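Local coordinates for protein VMB-1 (Vibrio alginolyticus, PDB 6JV4) that probably hydrolyses beta-lactam antibiotics to substituted beta-amino acids, as a zinc-dependent, subclass B1 metallo-beta-lactamase, at residues A[104-109]-A[144-149]; A[156-161]-A[200-205]; A[26-31]-A[55-60]. One frame throughout, in Å; residues are numbered along the deposited sequence.

Contact 1: A[104-109]-A[144-149]; sequences TSLTNK and HTEDNI. With ZN (zinc ion), chain E.
With OG1 of Thr107 anti to its own carbonyl carbon (chi1 -64°) and the carboxylate of Asp147 set between its backbone N and carbonyl carbon (chi1 63°), the two side chains cross at about a right angle. Thr107 OG1 donates to the anti lone pair of Asp147 OD2 at 2.6 Å. The other oxygen is held as well: Thr145 OG1 donates to Asp147 OD1 over 2.7 Å from above the carboxylate plane. Each oxygen of this buried carboxylate thus accepts from a hydroxyl. The bond from Thr107 joins the first turn of helix 105-113 to the loop that carries His144, whose NE2 binds zinc 2.0 Å away with His82 and His84, the three-histidine site of the metallo-beta-lactamase fold. Thr104, the N-cap, accepts from Thr107 N through OG1, and a water bridges the same OG1 to Asp147 O. Beside these polar links, Leu106 CB rests on Asp147 CB at 3.8 Å, and the CG2 methyls of Thr104 and Ile149 meet tip to tip. Toward the surface, Lys109 NZ forms a salt bridge with Glu146 OE2 at 2.7 Å, reaching it on the syn side, 28° out of the carboxylate plane.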
# COMPACT_ATOMS: atom_id res chain seq x y z
N THR A 104 -6.72 -6.55 7.13
CA THR A 104 -6.57 -7.14 8.46
C THR A 104 -7.78 -6.81 9.32
O THR A 104 -8.57 -5.88 9.03
CB THR A 104 -5.29 -6.72 9.19
OG1 THR A 104 -5.49 -5.36 9.60
CG2 THR A 104 -4.04 -6.86 8.37
N SER A 105 -7.90 -7.57 10.41
CA SER A 105 -8.90 -7.33 11.48
C SER A 105 -8.79 -5.90 12.00
O SER A 105 -9.84 -5.30 12.37
CB SER A 105 -8.75 -8.36 12.59
OG SER A 105 -7.46 -8.36 13.16
N LEU A 106 -7.59 -5.37 12.14
CA LEU A 106 -7.41 -3.99 12.60
C LEU A 106 -7.89 -3.01 11.53
O LEU A 106 -8.53 -1.98 11.89
CB LEU A 106 -5.95 -3.70 12.94
CG LEU A 106 -5.34 -4.36 14.17
CD1 LEU A 106 -3.86 -4.00 14.29
CD2 LEU A 106 -6.13 -3.93 15.43
N THR A 107 -7.57 -3.23 10.27
CA THR A 107 -8.04 -2.32 9.22
C THR A 107 -9.59 -2.31 9.25
O THR A 107 -10.23 -1.23 9.14
CB THR A 107 -7.45 -2.67 7.85
OG1 THR A 107 -6.04 -2.49 7.93
CG2 THR A 107 -8.08 -1.85 6.76
N ASN A 108 -10.22 -3.49 9.31
CA ASN A 108 -11.69 -3.58 9.23
C ASN A 108 -12.31 -2.93 10.47
O ASN A 108 -13.34 -2.24 10.33
CB ASN A 108 -12.17 -5.01 9.03
CG ASN A 108 -12.00 -5.45 7.59
OD1 ASN A 108 -12.08 -4.64 6.64
ND2 ASN A 108 -11.75 -6.75 7.42
N LYS A 109 -11.66 -3.05 11.64
CA LYS A 109 -12.08 -2.30 12.85
C LYS A 109 -12.18 -0.81 12.51
O LYS A 109 -13.21 -0.16 12.88
CB LYS A 109 -11.15 -2.53 14.03
CG LYS A 109 -11.46 -1.65 15.24
CD LYS A 109 -10.53 -1.83 16.37
CE LYS A 109 -9.17 -1.19 16.16
NZ LYS A 109 -8.29 -1.42 17.34
N HIS A 144 2.35 4.89 10.66
CA HIS A 144 1.47 5.87 9.99
C HIS A 144 0.04 5.75 10.52
O HIS A 144 -0.64 6.80 10.74
CB HIS A 144 1.56 5.66 8.50
CG HIS A 144 0.52 6.43 7.75
ND1 HIS A 144 0.59 7.81 7.65
CD2 HIS A 144 -0.61 6.05 7.14
CE1 HIS A 144 -0.44 8.20 6.91
NE2 HIS A 144 -1.18 7.18 6.58
N THR A 145 -0.42 4.52 10.70
CA THR A 145 -1.70 4.21 11.34
C THR A 145 -1.48 2.98 12.23
O THR A 145 -0.45 2.31 12.14
CB THR A 145 -2.84 3.98 10.34
OG1 THR A 145 -2.39 2.91 9.50
CG2 THR A 145 -3.20 5.19 9.51
N GLU A 146 -2.48 2.70 13.04
CA GLU A 146 -2.47 1.52 13.92
C GLU A 146 -2.37 0.26 13.07
O GLU A 146 -1.75 -0.74 13.54
CB GLU A 146 -3.79 1.55 14.69
CG GLU A 146 -4.05 0.37 15.56
CD GLU A 146 -5.44 0.37 16.22
OE1 GLU A 146 -6.21 1.37 16.09
OE2 GLU A 146 -5.71 -0.58 16.95
N ASP A 147 -3.07 0.26 11.91
CA ASP A 147 -3.35 -0.96 11.11
C ASP A 147 -2.37 -1.19 9.96
O ASP A 147 -2.49 -2.24 9.31
CB ASP A 147 -4.78 -0.92 10.57
CG ASP A 147 -5.01 0.24 9.62
OD1 ASP A 147 -4.51 1.32 9.92
OD2 ASP A 147 -5.67 0.02 8.61
N ASN A 148 -1.45 -0.30 9.68
CA ASN A 148 -0.68 -0.33 8.42
C ASN A 148 0.04 -1.69 8.26
O ASN A 148 0.67 -2.17 9.24
CB ASN A 148 0.27 0.88 8.28
CG ASN A 148 1.19 1.16 9.44
OD1 ASN A 148 1.55 0.24 10.25
ND2 ASN A 148 1.56 2.41 9.56
N ILE A 149 -0.04 -2.28 7.07
CA ILE A 149 0.74 -3.49 6.71
C ILE A 149 1.67 -3.19 5.55
O ILE A 149 1.46 -2.23 4.79
CB ILE A 149 -0.23 -4.65 6.33
CG1 ILE A 149 -1.24 -4.25 5.28
CG2 ILE A 149 -0.92 -5.17 7.59
CD1 ILE A 149 -1.99 -5.42 4.65
ZN ZN E . -2.85 7.16 5.43
O HOH W 1 -3.20 -4.41 10.64
O HOH W 2 -8.06 1.97 17.90

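Contact 2: A[156-161]-A[200-205]; sequences EKILFG and LVVPGH. With ZN (zinc ion), chain F.
Leu159 O takes Val202 N at 2.9 Å and also receives a CA-H...O contact from Val201, so that one carbonyl oxygen is approached by two successive residues of the neighbouring strand. Leu159 N, in turn, donates to Leu200 O in a nearly straight bond with an N-H...acceptor angle of 176°. Leu159 thus bonds the residues before and after its partner Val201, the mark of a parallel pair. The series runs on to Gly161 N, bonded to Val202 O at 2.8 Å though with a more bent N-H (145°), while at the opposite end Leu200 N reaches Lys157 O in a weak bond of 3.3 Å. Side chains alternate between the two faces. Ile158, Phe160, Leu200 and Val202 share one of them: Ile158 CG1 lies alongside Leu200 CB, and Val202 presses its CG1 methyl obliquely against the Phe160 ring, 3.7 Å from CD1. Val202 CG1 is anti to the backbone N (chi1 180°), and this turns its other methyl, CG2, to Ile158 CG2. Strand 36-45 packs on this face through Leu41 and Ser39. Leu159 and Val201 occupy the other face, where both side chains touch Leu214 of helix 212-226. Beyond the strand, His205 NE2 binds the second zinc at 2.1 Å, together with Asp86 and Cys163. Strands 158-162 and 200-203, joined through helix 184-194, form the beta-alpha-beta unit that puts this ligand at the strand end, an arrangement belonging to the alpha-beta/beta-alpha sandwich of metallo-beta-lactamases.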
# COMPACT_ATOMS: atom_id res chain seq x y z
N GLU A 156 10.78 -10.81 -6.77
CA GLU A 156 11.42 -9.58 -7.30
C GLU A 156 12.16 -8.77 -6.23
O GLU A 156 12.81 -7.75 -6.59
CB GLU A 156 10.31 -8.69 -7.86
CG GLU A 156 9.53 -9.32 -8.98
CD GLU A 156 8.41 -10.30 -8.69
OE1 GLU A 156 8.06 -10.50 -7.50
OE2 GLU A 156 7.94 -10.92 -9.66
N LYS A 157 12.04 -9.15 -4.98
CA LYS A 157 12.60 -8.44 -3.80
C LYS A 157 12.05 -7.01 -3.80
O LYS A 157 12.78 -6.05 -3.50
CB LYS A 157 14.13 -8.45 -3.81
CG LYS A 157 14.79 -9.82 -4.03
CD LYS A 157 14.39 -10.78 -2.95
CE LYS A 157 15.01 -12.16 -3.09
NZ LYS A 157 14.44 -12.86 -4.27
N ILE A 158 10.75 -6.90 -4.07
CA ILE A 158 10.05 -5.60 -3.98
C ILE A 158 9.29 -5.57 -2.67
O ILE A 158 8.45 -6.47 -2.43
CB ILE A 158 9.13 -5.37 -5.17
CG1 ILE A 158 9.95 -5.25 -6.46
CG2 ILE A 158 8.24 -4.14 -4.92
CD1 ILE A 158 9.14 -5.29 -7.71
N LEU A 159 9.51 -4.52 -1.90
CA LEU A 159 8.74 -4.34 -0.66
C LEU A 159 7.78 -3.17 -0.87
O LEU A 159 8.28 -2.02 -1.08
CB LEU A 159 9.68 -4.03 0.50
CG LEU A 159 8.94 -3.74 1.80
CD1 LEU A 159 8.20 -4.98 2.27
CD2 LEU A 159 9.96 -3.27 2.87
N PHE A 160 6.48 -3.42 -0.89
CA PHE A 160 5.45 -2.34 -0.87
C PHE A 160 5.27 -1.87 0.56
O PHE A 160 4.76 -2.58 1.42
CB PHE A 160 4.09 -2.78 -1.43
CG PHE A 160 3.14 -1.62 -1.50
CD1 PHE A 160 3.31 -0.65 -2.47
CD2 PHE A 160 2.13 -1.47 -0.57
CE1 PHE A 160 2.47 0.45 -2.53
CE2 PHE A 160 1.31 -0.35 -0.60
CZ PHE A 160 1.48 0.62 -1.57
N GLY A 161 5.80 -0.68 0.85
CA GLY A 161 5.77 -0.09 2.19
C GLY A 161 4.46 0.63 2.50
O GLY A 161 4.04 0.69 3.67
N LEU A 200 13.88 -2.96 -3.92
CA LEU A 200 13.07 -1.78 -4.27
C LEU A 200 12.06 -1.64 -3.15
O LEU A 200 11.52 -2.67 -2.75
CB LEU A 200 12.35 -2.04 -5.59
CG LEU A 200 11.62 -0.85 -6.22
CD1 LEU A 200 12.57 0.27 -6.59
CD2 LEU A 200 10.90 -1.34 -7.46
N VAL A 201 11.94 -0.46 -2.62
CA VAL A 201 10.93 -0.14 -1.59
C VAL A 201 9.99 0.92 -2.18
O VAL A 201 10.47 1.93 -2.74
CB VAL A 201 11.61 0.37 -0.31
CG1 VAL A 201 10.56 0.80 0.70
CG2 VAL A 201 12.56 -0.66 0.26
N VAL A 202 8.70 0.58 -2.23
CA VAL A 202 7.69 1.50 -2.78
C VAL A 202 7.01 2.21 -1.62
O VAL A 202 6.31 1.54 -0.85
CB VAL A 202 6.68 0.73 -3.66
CG1 VAL A 202 5.65 1.68 -4.21
CG2 VAL A 202 7.37 -0.05 -4.77
N PRO A 203 7.21 3.53 -1.46
CA PRO A 203 6.48 4.28 -0.46
C PRO A 203 5.08 4.58 -0.97
O PRO A 203 4.81 4.54 -2.15
CB PRO A 203 7.31 5.53 -0.28
CG PRO A 203 7.79 5.81 -1.71
CD PRO A 203 8.05 4.43 -2.28
N GLY A 204 4.18 4.84 -0.02
CA GLY A 204 2.79 5.20 -0.34
C GLY A 204 2.71 6.47 -1.17
O GLY A 204 1.76 6.59 -2.00
N HIS A 205 3.59 7.42 -0.91
CA HIS A 205 3.69 8.69 -1.67
C HIS A 205 5.13 8.92 -2.10
O HIS A 205 6.04 8.55 -1.35
CB HIS A 205 3.21 9.89 -0.82
CG HIS A 205 1.87 9.67 -0.23
ND1 HIS A 205 0.74 9.63 -1.01
CD2 HIS A 205 1.45 9.39 1.01
CE1 HIS A 205 -0.30 9.31 -0.28
NE2 HIS A 205 0.09 9.16 0.94
ZN ZN F . -1.06 8.15 2.39

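Contact 3: A[26-31]-A[55-60]; sequences SYKRVE and PWTTQG
Strand 21-30 of the larger mixed sheet packs against a loop at the zinc site of this metallo-beta-lactamase: Ser26, Lys28 and Val30 of segment 26-31 meet the residues that lead into helix 58-70. Trp56, on that loop, makes the main contact and is the residue that neighbours the zinc ligands Asp86 and His205. Lys28 passes over one face of its indole: CD stands 3.6 Å from the centroid of the five-membered ring of Trp56, only 8° off the normal, a CH-pi contact, while CB lies over the middle of the six-membered ring, about equally far from its six atoms. The aliphatic chain is extended beyond CG, and this carries NZ past the indole to Trp56 O, a bond of 2.8 Å with the donor 38° out of the carbonyl plane. The ammonium group also forms a salt bridge with Glu85, so a single lysine serves both a backbone carbonyl and a carboxylate. Farther along the segment, Val30 CG2 meets the six-membered ring obliquely at 3.6 Å from Trp56 CH2. The strand also holds the loop's backbone. Ser26 OG, turned between its backbone N and carbonyl carbon (chi1 43°), accepts from Trp56 N in a bond of 3.0 Å. Lys28 CE touches the methyl CG2 of Thr57 at 3.8 Å, and that threonine is the N-cap of the helix: its OG1 accepts the amide of Gly60, 3.0 Å from Gly60 N.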
# COMPACT_ATOMS: atom_id res chain seq x y z
N SER A 26 -1.52 7.65 -8.82
CA SER A 26 -2.60 8.66 -8.85
C SER A 26 -2.14 9.83 -8.00
O SER A 26 -1.01 9.81 -7.52
CB SER A 26 -3.93 8.09 -8.51
OG SER A 26 -3.90 7.21 -7.42
N TYR A 27 -2.95 10.89 -7.88
CA TYR A 27 -2.55 12.02 -7.04
C TYR A 27 -3.79 12.73 -6.53
O TYR A 27 -4.88 12.55 -7.11
CB TYR A 27 -1.61 12.95 -7.79
CG TYR A 27 -2.26 13.75 -8.87
CD1 TYR A 27 -2.92 14.94 -8.58
CD2 TYR A 27 -2.26 13.31 -10.19
CE1 TYR A 27 -3.52 15.69 -9.58
CE2 TYR A 27 -2.87 14.03 -11.19
CZ TYR A 27 -3.50 15.24 -10.89
OH TYR A 27 -4.11 15.98 -11.87
N LYS A 28 -3.62 13.49 -5.46
CA LYS A 28 -4.71 14.33 -4.91
C LYS A 28 -4.06 15.46 -4.15
O LYS A 28 -2.96 15.28 -3.67
CB LYS A 28 -5.64 13.58 -3.95
CG LYS A 28 -6.76 12.78 -4.60
CD LYS A 28 -7.95 12.36 -3.73
CE LYS A 28 -8.98 11.67 -4.62
NZ LYS A 28 -9.92 10.76 -3.92
N ARG A 29 -4.76 16.60 -4.05
CA ARG A 29 -4.35 17.69 -3.15
C ARG A 29 -4.92 17.34 -1.78
O ARG A 29 -6.13 17.11 -1.65
CB ARG A 29 -4.85 19.04 -3.65
CG ARG A 29 -4.53 20.20 -2.72
CD ARG A 29 -4.82 21.52 -3.40
NE ARG A 29 -4.82 22.55 -2.38
CZ ARG A 29 -5.08 23.84 -2.59
NH1 ARG A 29 -5.36 24.28 -3.82
NH2 ARG A 29 -5.07 24.68 -1.57
N VAL A 30 -4.04 17.32 -0.80
CA VAL A 30 -4.34 17.05 0.62
C VAL A 30 -3.75 18.21 1.43
O VAL A 30 -2.55 18.25 1.58
CB VAL A 30 -3.79 15.68 1.05
CG1 VAL A 30 -4.19 15.38 2.49
CG2 VAL A 30 -4.27 14.57 0.14
N GLU A 31 -4.59 19.04 2.05
CA GLU A 31 -4.09 20.13 2.91
C GLU A 31 -3.54 19.53 4.20
O GLU A 31 -4.11 18.58 4.75
CB GLU A 31 -5.24 21.10 3.21
CG GLU A 31 -5.61 21.96 2.00
CD GLU A 31 -4.41 22.78 1.57
OE1 GLU A 31 -3.90 23.51 2.43
OE2 GLU A 31 -3.91 22.60 0.43
N PRO A 55 -6.23 2.63 -6.62
CA PRO A 55 -6.00 4.01 -7.03
C PRO A 55 -6.87 4.98 -6.23
O PRO A 55 -7.92 4.59 -5.71
CB PRO A 55 -6.41 4.00 -8.51
CG PRO A 55 -6.08 2.60 -8.93
CD PRO A 55 -6.57 1.75 -7.77
N TRP A 56 -6.39 6.20 -6.08
CA TRP A 56 -7.00 7.20 -5.15
C TRP A 56 -8.34 7.75 -5.66
O TRP A 56 -9.10 8.27 -4.85
CB TRP A 56 -5.97 8.28 -4.90
CG TRP A 56 -6.07 8.96 -3.59
CD1 TRP A 56 -7.06 8.94 -2.66
CD2 TRP A 56 -5.03 9.80 -3.06
NE1 TRP A 56 -6.70 9.70 -1.58
CE2 TRP A 56 -5.47 10.23 -1.81
CE3 TRP A 56 -3.80 10.20 -3.56
CZ2 TRP A 56 -4.68 11.06 -1.01
CZ3 TRP A 56 -3.03 11.04 -2.78
CH2 TRP A 56 -3.47 11.42 -1.52
N THR A 57 -8.74 7.47 -6.88
CA THR A 57 -10.03 7.90 -7.42
C THR A 57 -10.74 6.68 -7.99
O THR A 57 -10.09 5.74 -8.49
CB THR A 57 -9.96 9.03 -8.46
OG1 THR A 57 -9.56 8.48 -9.70
CG2 THR A 57 -9.05 10.18 -8.08
N THR A 58 -12.06 6.70 -7.89
CA THR A 58 -12.91 5.63 -8.45
C THR A 58 -12.71 5.59 -9.97
O THR A 58 -12.64 4.46 -10.52
CB THR A 58 -14.37 5.82 -8.01
OG1 THR A 58 -14.40 5.83 -6.58
CG2 THR A 58 -15.25 4.69 -8.48
N GLN A 59 -12.57 6.74 -10.65
CA GLN A 59 -12.34 6.72 -12.11
C GLN A 59 -11.03 5.96 -12.38
O GLN A 59 -10.97 5.13 -13.28
CB GLN A 59 -12.42 8.13 -12.69
CG GLN A 59 -13.83 8.73 -12.58
CD GLN A 59 -14.87 7.92 -13.33
OE1 GLN A 59 -14.65 7.49 -14.47
NE2 GLN A 59 -16.02 7.67 -12.70
N GLY A 60 -9.99 6.24 -11.60
CA GLY A 60 -8.70 5.54 -11.79
C GLY A 60 -8.85 4.05 -11.54
O GLY A 60 -8.23 3.29 -12.29

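How the contacts relate
Contact 2 is a buried contact, whereas contacts 1 and 3 are only partly buried, and their chemistry follows. Contact 2 pairs two strands by backbone bonds and apolar packing; contact 1 relies on hydroxyls, carboxylates and a surface salt bridge between a helix start and a loop; contact 3 sets a lysine chain across an indole. Both partly buried contacts include an N-capped helix start. The centres of contacts 1 and 2 are about 18 Å apart, on opposite sides of the chain's centre, yet each carries a ligand of one of two neighbouring zincs. Contacts 2 and 3 touch, His205 CE1 lying 4.0 Å from Trp56 CH2, so the indole borders the second-zinc site.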